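Local structure of kinesin-like protein KIF19 (Mus musculus, 5GSZ) at residues E145-Y150 and Q225-Q230; D160-A165 and T185-I190; R245-D250 and T304-D309. The protein walks toward microtubule plus ends and regulates the length of motile cilia by depolymerizing microtubules at ciliary tips, the chain here being its ATP-binding motor domain. All coordinates share one frame; numbering follows the deposited sequence.

Interaction 1: E145-Y150 and Q225-Q230; sequences EVSMSY and QVAVRQ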
# COMPACT_ATOMS: atom_id res chain seq x y z
N GLU A 145 9.35 -14.12 -17.84
CA GLU A 145 10.13 -12.90 -17.79
C GLU A 145 9.64 -12.08 -16.60
O GLU A 145 8.43 -11.92 -16.41
CB GLU A 145 10.01 -12.09 -19.09
CG GLU A 145 11.11 -12.36 -20.11
CD GLU A 145 10.88 -11.64 -21.44
OE1 GLU A 145 9.72 -11.57 -21.90
OE2 GLU A 145 11.87 -11.13 -22.01
N VAL A 146 10.57 -11.59 -15.79
CA VAL A 146 10.24 -10.81 -14.61
C VAL A 146 11.07 -9.55 -14.61
O VAL A 146 12.30 -9.61 -14.68
CB VAL A 146 10.51 -11.59 -13.32
CG1 VAL A 146 10.01 -10.80 -12.14
CG2 VAL A 146 9.88 -12.94 -13.37
N SER A 147 10.41 -8.40 -14.51
CA SER A 147 11.07 -7.13 -14.23
C SER A 147 10.36 -6.42 -13.08
O SER A 147 9.16 -6.61 -12.87
CB SER A 147 11.07 -6.24 -15.46
OG SER A 147 9.74 -5.94 -15.84
N MET A 148 11.12 -5.62 -12.33
CA MET A 148 10.54 -4.78 -11.28
C MET A 148 11.09 -3.37 -11.36
O MET A 148 12.24 -3.16 -11.75
CB MET A 148 10.80 -5.32 -9.88
CG MET A 148 12.25 -5.43 -9.55
SD MET A 148 12.53 -5.90 -7.85
CE MET A 148 12.87 -4.32 -7.08
N SER A 149 10.26 -2.41 -10.97
CA SER A 149 10.67 -1.02 -10.88
C SER A 149 10.26 -0.49 -9.53
O SER A 149 9.40 -1.05 -8.85
CB SER A 149 10.06 -0.18 -11.98
OG SER A 149 10.51 -0.63 -13.23
N TYR A 150 10.86 0.64 -9.15
CA TYR A 150 10.60 1.23 -7.83
C TYR A 150 10.66 2.74 -7.98
O TYR A 150 11.74 3.29 -8.18
CB TYR A 150 11.61 0.71 -6.82
CG TYR A 150 11.29 1.01 -5.38
CD1 TYR A 150 10.02 0.84 -4.88
CD2 TYR A 150 12.30 1.41 -4.51
CE1 TYR A 150 9.74 1.11 -3.52
CE2 TYR A 150 12.05 1.65 -3.16
CZ TYR A 150 10.77 1.50 -2.67
OH TYR A 150 10.53 1.76 -1.36
N GLN A 225 6.54 -2.03 -8.59
CA GLN A 225 5.75 -2.83 -9.51
C GLN A 225 6.59 -3.95 -10.09
O GLN A 225 7.77 -3.77 -10.40
CB GLN A 225 5.14 -2.00 -10.63
CG GLN A 225 5.97 -0.88 -11.16
CD GLN A 225 5.54 -0.52 -12.58
OE1 GLN A 225 4.90 -1.34 -13.28
NE2 GLN A 225 5.83 0.71 -13.00
N VAL A 226 5.98 -5.12 -10.19
CA VAL A 226 6.60 -6.33 -10.71
C VAL A 226 5.73 -6.83 -11.85
O VAL A 226 4.54 -7.11 -11.66
CB VAL A 226 6.74 -7.42 -9.64
CG1 VAL A 226 7.48 -8.63 -10.22
CG2 VAL A 226 7.43 -6.87 -8.43
N ALA A 227 6.33 -6.96 -13.04
CA ALA A 227 5.67 -7.49 -14.22
C ALA A 227 6.13 -8.92 -14.46
O ALA A 227 7.29 -9.25 -14.20
CB ALA A 227 5.98 -6.62 -15.43
N VAL A 228 5.22 -9.78 -14.92
CA VAL A 228 5.52 -11.21 -15.14
C VAL A 228 4.85 -11.66 -16.44
O VAL A 228 3.61 -11.71 -16.52
CB VAL A 228 5.07 -12.11 -13.98
CG1 VAL A 228 5.34 -13.55 -14.30
CG2 VAL A 228 5.78 -11.72 -12.68
N ARG A 229 5.64 -12.01 -17.44
CA ARG A 229 5.11 -12.59 -18.66
C ARG A 229 5.28 -14.11 -18.64
O ARG A 229 6.28 -14.64 -18.15
CB ARG A 229 5.79 -11.98 -19.89
CG ARG A 229 5.03 -12.23 -21.18
CD ARG A 229 5.32 -11.18 -22.20
NE ARG A 229 6.74 -11.15 -22.57
CZ ARG A 229 7.31 -10.13 -23.22
NH1 ARG A 229 6.58 -9.08 -23.55
NH2 ARG A 229 8.60 -10.17 -23.53
N GLN A 230 4.26 -14.81 -19.14
CA GLN A 230 4.15 -16.27 -19.06
C GLN A 230 3.73 -16.78 -20.43
O GLN A 230 2.61 -16.48 -20.88
CB GLN A 230 3.14 -16.71 -18.00
CG GLN A 230 3.18 -18.21 -17.68
CD GLN A 230 1.88 -18.71 -17.02
OE1 GLN A 230 0.81 -18.13 -17.22
NE2 GLN A 230 1.99 -19.76 -16.20

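Interaction 2: D160-A165 and T185-I190; sequences DLLNPA and TEVSTI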
# COMPACT_ATOMS: atom_id res chain seq x y z
N ASP A 160 12.45 8.02 -10.47
CA ASP A 160 12.92 6.64 -10.42
C ASP A 160 13.76 6.48 -9.16
O ASP A 160 14.85 7.02 -9.06
CB ASP A 160 13.75 6.30 -11.66
CG ASP A 160 14.34 4.88 -11.62
OD1 ASP A 160 14.18 4.15 -10.61
OD2 ASP A 160 14.99 4.49 -12.62
N LEU A 161 13.25 5.72 -8.19
CA LEU A 161 13.98 5.61 -6.94
C LEU A 161 15.28 4.83 -7.06
O LEU A 161 16.07 4.85 -6.12
CB LEU A 161 13.10 4.97 -5.87
CG LEU A 161 11.94 5.83 -5.40
CD1 LEU A 161 11.02 4.97 -4.53
CD2 LEU A 161 12.47 7.07 -4.66
N LEU A 162 15.50 4.13 -8.18
CA LEU A 162 16.70 3.33 -8.36
C LEU A 162 17.75 4.03 -9.19
O LEU A 162 18.86 3.52 -9.33
CB LEU A 162 16.36 1.98 -9.00
CG LEU A 162 15.40 1.09 -8.21
CD1 LEU A 162 15.19 -0.24 -8.90
CD2 LEU A 162 15.90 0.89 -6.81
N ASN A 163 17.42 5.20 -9.74
CA ASN A 163 18.28 6.01 -10.59
C ASN A 163 17.74 7.45 -10.52
O ASN A 163 17.14 7.94 -11.49
CB ASN A 163 18.29 5.43 -12.00
CG ASN A 163 19.14 6.23 -12.96
OD1 ASN A 163 18.62 6.97 -13.81
ND2 ASN A 163 20.45 6.08 -12.85
N PRO A 164 17.91 8.13 -9.39
CA PRO A 164 17.41 9.51 -9.27
C PRO A 164 18.00 10.47 -10.28
O PRO A 164 17.36 11.49 -10.60
CB PRO A 164 17.82 9.91 -7.84
CG PRO A 164 18.07 8.63 -7.13
CD PRO A 164 18.56 7.66 -8.15
N ALA A 165 19.19 10.19 -10.81
CA ALA A 165 19.86 11.11 -11.72
C ALA A 165 19.01 11.42 -12.93
O ALA A 165 19.03 12.55 -13.44
CB ALA A 165 21.20 10.54 -12.15
N THR A 185 14.26 2.37 -14.70
CA THR A 185 15.09 1.19 -14.51
C THR A 185 14.27 -0.07 -14.25
O THR A 185 13.20 -0.03 -13.63
CB THR A 185 16.02 1.46 -13.33
OG1 THR A 185 16.76 2.65 -13.61
CG2 THR A 185 16.97 0.30 -13.09
N GLU A 186 14.79 -1.21 -14.72
CA GLU A 186 14.12 -2.50 -14.56
C GLU A 186 15.13 -3.55 -14.14
O GLU A 186 16.04 -3.87 -14.89
CB GLU A 186 13.44 -2.91 -15.86
CG GLU A 186 12.30 -2.00 -16.21
CD GLU A 186 11.75 -2.32 -17.56
OE1 GLU A 186 12.39 -3.09 -18.29
OE2 GLU A 186 10.67 -1.79 -17.89
N VAL A 187 14.92 -4.12 -12.94
CA VAL A 187 15.78 -5.13 -12.33
C VAL A 187 15.20 -6.52 -12.59
O VAL A 187 14.00 -6.68 -12.82
CB VAL A 187 15.89 -4.83 -10.82
CG1 VAL A 187 16.68 -5.91 -10.07
CG2 VAL A 187 16.53 -3.47 -10.61
N SER A 188 16.08 -7.54 -12.58
CA SER A 188 15.66 -8.93 -12.76
C SER A 188 16.40 -9.92 -11.87
O SER A 188 16.29 -11.14 -12.10
CB SER A 188 15.85 -9.37 -14.22
OG SER A 188 15.11 -8.55 -15.10
N THR A 189 17.17 -9.46 -10.88
CA THR A 189 17.92 -10.38 -10.03
C THR A 189 16.98 -11.14 -9.11
O THR A 189 15.94 -10.63 -8.67
CB THR A 189 18.97 -9.64 -9.21
OG1 THR A 189 18.33 -8.77 -8.27
CG2 THR A 189 19.91 -8.84 -10.12
N ILE A 190 17.36 -12.39 -8.81
CA ILE A 190 16.53 -13.28 -8.02
C ILE A 190 17.00 -13.42 -6.58
O ILE A 190 16.33 -14.08 -5.78
CB ILE A 190 16.47 -14.66 -8.69

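Interaction 3: R245-D250 and T304-D309; sequences RLFMID and TRLLKD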
# COMPACT_ATOMS: atom_id res chain seq x y z
N ARG A 245 0.58 -8.29 -13.44
CA ARG A 245 1.20 -7.07 -12.96
C ARG A 245 0.85 -6.90 -11.49
O ARG A 245 -0.33 -6.75 -11.15
CB ARG A 245 0.75 -5.88 -13.80
CG ARG A 245 1.80 -4.81 -13.91
CD ARG A 245 1.36 -3.70 -14.83
NE ARG A 245 2.36 -2.63 -14.82
CZ ARG A 245 2.13 -1.41 -15.30
NH1 ARG A 245 0.94 -1.12 -15.83
NH2 ARG A 245 3.09 -0.48 -15.25
N LEU A 246 1.86 -6.98 -10.63
CA LEU A 246 1.69 -6.77 -9.20
C LEU A 246 2.18 -5.38 -8.83
O LEU A 246 3.25 -4.95 -9.30
CB LEU A 246 2.43 -7.84 -8.38
CG LEU A 246 2.50 -7.55 -6.87
CD1 LEU A 246 1.11 -7.51 -6.21
CD2 LEU A 246 3.42 -8.50 -6.14
N PHE A 247 1.40 -4.66 -8.03
CA PHE A 247 1.77 -3.34 -7.53
C PHE A 247 1.82 -3.38 -6.02
O PHE A 247 0.86 -3.83 -5.38
CB PHE A 247 0.77 -2.27 -7.95
CG PHE A 247 0.96 -1.78 -9.35
CD1 PHE A 247 1.89 -0.80 -9.63
CD2 PHE A 247 0.20 -2.29 -10.38
CE1 PHE A 247 2.05 -0.34 -10.92
CE2 PHE A 247 0.36 -1.83 -11.67
CZ PHE A 247 1.28 -0.86 -11.93
N MET A 248 2.92 -2.89 -5.45
CA MET A 248 3.11 -2.90 -4.00
C MET A 248 3.43 -1.48 -3.56
O MET A 248 4.50 -0.94 -3.89
CB MET A 248 4.20 -3.88 -3.58
CG MET A 248 3.74 -5.32 -3.72
SD MET A 248 4.91 -6.60 -3.20
CE MET A 248 6.16 -6.45 -4.46
N ILE A 249 2.51 -0.86 -2.82
CA ILE A 249 2.52 0.58 -2.63
C ILE A 249 2.64 0.92 -1.16
O ILE A 249 1.89 0.40 -0.32
CB ILE A 249 1.27 1.22 -3.25
CG1 ILE A 249 1.26 0.92 -4.75
CG2 ILE A 249 1.27 2.73 -2.97
CD1 ILE A 249 -0.10 1.08 -5.39
N ASP A 250 3.61 1.79 -0.86
CA ASP A 250 3.79 2.46 0.42
C ASP A 250 3.24 3.88 0.26
O ASP A 250 3.91 4.76 -0.27
CB ASP A 250 5.26 2.48 0.80
CG ASP A 250 5.51 3.01 2.20
OD1 ASP A 250 4.56 3.07 3.01
OD2 ASP A 250 6.67 3.37 2.50
N THR A 304 -3.40 7.18 -9.85
CA THR A 304 -4.60 6.62 -10.48
C THR A 304 -4.32 6.19 -11.91
O THR A 304 -4.71 5.09 -12.33
CB THR A 304 -5.74 7.64 -10.47
OG1 THR A 304 -6.15 7.88 -9.12
CG2 THR A 304 -6.91 7.10 -11.25
N ARG A 305 -3.68 7.07 -12.69
CA ARG A 305 -3.37 6.73 -14.08
C ARG A 305 -2.47 5.50 -14.15
O ARG A 305 -2.69 4.61 -14.98
CB ARG A 305 -2.73 7.93 -14.79
CG ARG A 305 -3.74 9.00 -15.26
CD ARG A 305 -3.18 10.44 -15.23
NE ARG A 305 -2.10 10.68 -16.19
CZ ARG A 305 -1.31 11.75 -16.18
NH1 ARG A 305 -1.47 12.69 -15.25
NH2 ARG A 305 -0.36 11.88 -17.09
N LEU A 306 -1.47 5.40 -13.26
CA LEU A 306 -0.60 4.23 -13.28
C LEU A 306 -1.36 2.95 -12.97
O LEU A 306 -1.05 1.89 -13.54
CB LEU A 306 0.56 4.42 -12.29
CG LEU A 306 1.38 3.16 -12.00
CD1 LEU A 306 2.10 2.78 -13.27
CD2 LEU A 306 2.39 3.34 -10.88
N LEU A 307 -2.36 3.01 -12.11
CA LEU A 307 -3.10 1.83 -11.69
C LEU A 307 -4.34 1.54 -12.53
O LEU A 307 -5.05 0.58 -12.23
CB LEU A 307 -3.50 1.96 -10.21
CG LEU A 307 -2.34 1.97 -9.20
CD1 LEU A 307 -2.87 1.92 -7.80
CD2 LEU A 307 -1.39 0.82 -9.43
N LYS A 308 -4.58 2.32 -13.60
CA LYS A 308 -5.83 2.24 -14.35
C LYS A 308 -6.05 0.86 -14.94
O LYS A 308 -7.07 0.21 -14.66
CB LYS A 308 -5.85 3.29 -15.46
N ASP A 309 -5.13 0.40 -15.80
CA ASP A 309 -5.33 -0.88 -16.47
C ASP A 309 -5.41 -2.02 -15.45
O ASP A 309 -6.10 -3.02 -15.70
CB ASP A 309 -4.22 -1.13 -17.49

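Interaction 1: E145-Y150 and Q225-Q230
With CG of Arg229 anti to the backbone N (chi1 -163°) and its chain bent at chi3 (62°), the guanidinium swings alongside Glu145, whose chain runs extended beyond CG. The two side chains point the same way from neighbouring antiparallel strands in the central sheet of the kinesin motor domain. Six backbone hydrogen bonds tie the strands together, two at each of the pairs Glu145-Arg229, Ser147-Ala227 and Ser149-Gln225. Ala227 N meets Ser147 O nearly along the C=O axis at 2.9 Å, whereas Gln225 N approaches Ser149 O from above the carbonyl plane. Between these hydrogen-bonded pairs, the non-hydrogen-bonded pairs Val146-Val228 and Met148-Val226 turn their side chains to the face opposite Glu145, where helix 123-136 touches Val146, Met148 and Val228. Each valine holds CG1 anti to its backbone N, and Val146 CG1 lies 3.8 Å from CG1 of the diagonally placed Val226, while CG2 of Val226 touches Met148 CB. The salt bridge marks the exposed end: Glu145 OE1 offers its syn lone pair to Arg229 NH2, which lies 2.4 Å away, with the carboxylate and guanidinium planes 40° apart.

Interaction 2: D160-A165 and T185-I190
Asp160 and Thr185 cross at about a right angle, and the aspartate carboxylate does the work of joining two loops at the surface of the motor domain. Its CG stands anti to the backbone N (chi1 176°), which swings the carboxylate toward 185-190; its two oxygens then take different partners. OD2 is gripped twice by one residue: Thr185 OG1 donates to the syn lone pair of Asp160 OD2 at 2.7 Å, and Thr185 N reaches the same Asp160 OD2 at 3.1 Å from above the carboxylate plane, in a nearly straight bond (166°). Thr185 can present both donors because OG1 sits beside its own backbone N, anti to the carbonyl carbon. Asp160 OD1 turns back on its own segment and accepts from Leu162 N at 2.8 Å, again from above the plane. This is an Asx turn, and it overlaps a type I beta turn from Asp160 to Asn163. Three N-H or O-H groups thus fix the carboxylate's rotation, and such donors would probably favour its ionised form. Beside this polar clasp, Leu162 and Val187 also cross at about a right angle, with Leu162 CD1 3.9 Å from Val187 CG2. Asn163 CB lies against Thr185 OG1. Strand 142-154 backs both loops, by backbone hydrogen bonding of Met148 with Val187 and by packing of the Leu161 side chain on Tyr150 and Glu152, and the side chain of Val187 touches Leu198 of helix 192-203.

Interaction 3: R245-D250 and T304-D309
Leu307 CD2 sits squarely over one face of the Phe247 ring, 3.5 Å from its centroid and only 12° off the ring normal, a CH-pi contact at the heart of this buried interface. The phenylalanine has CG anti to the carbonyl carbon (chi1 -80°), and the leucine slides past it in the opposite direction. Its other methyl, CD1, meets Ile249 CD1 tip to tip at 3.8 Å. Leu306 has CG anti to the backbone N (chi1 168°), which brings its branch obliquely against the far end of the ring, with CD2 3.7 Å from Phe247 CE1. Here a short helix, 302-307, lies against a strand of the central sheet of the kinesin motor fold, a P-loop NTPase relative. Phe247 and Ile249 also rest on Thr99 of strand 97-103 and on Val223 of strand 220-232, the sheet neighbours on either side. An alanine in place of Phe247 removes the ring that both leucines pack against and would probably weaken the seating of the helix on the sheet.

The looser part lies toward Arg245. Its extended chain crosses Leu306 obliquely, and the touch is slight, NH2 to CD1 of Leu306 at 3.9 Å. Outside the two segments, Arg245 NH2 is hydrogen-bonded to Gln225 OE1 and to Ile179 O. Phe247 CZ lies 3.5 Å above the plane of the Arg245 guanidinium, over its centre, and Arg245 NH1 lies at the edge of the Phe247 ring, in its plane. On the solvent side of the helix, Thr304 and Arg305 are exposed and face away from the strand; Thr304 OG1 is hydrogen-bonded to Ser301 OG.

Overall arrangement
Interactions 1 and 3 share one sheet, since strands 220-232 and 242-250 are neighbours in it: Val226 N bonds to Leu246 O at 2.9 Å. On the other side of interaction 1, strand 142-154 carries interaction 2, through Tyr150 O to Leu161 N at 2.9 Å and Ser149 OG to Thr185 O at 2.8 Å. Interaction 1 therefore stands between the others, its centre 12 Å from each, while interactions 2 and 3 do not touch. Interaction 3 lies nearest the nucleotide: the side chain of Ile249 is about 11 Å from bound ADP and magnesium, and Asp250 OD2 is hydrogen-bonded to Thr111 OG1 of the ADP pocket and salt-bridged to Arg206 NH1.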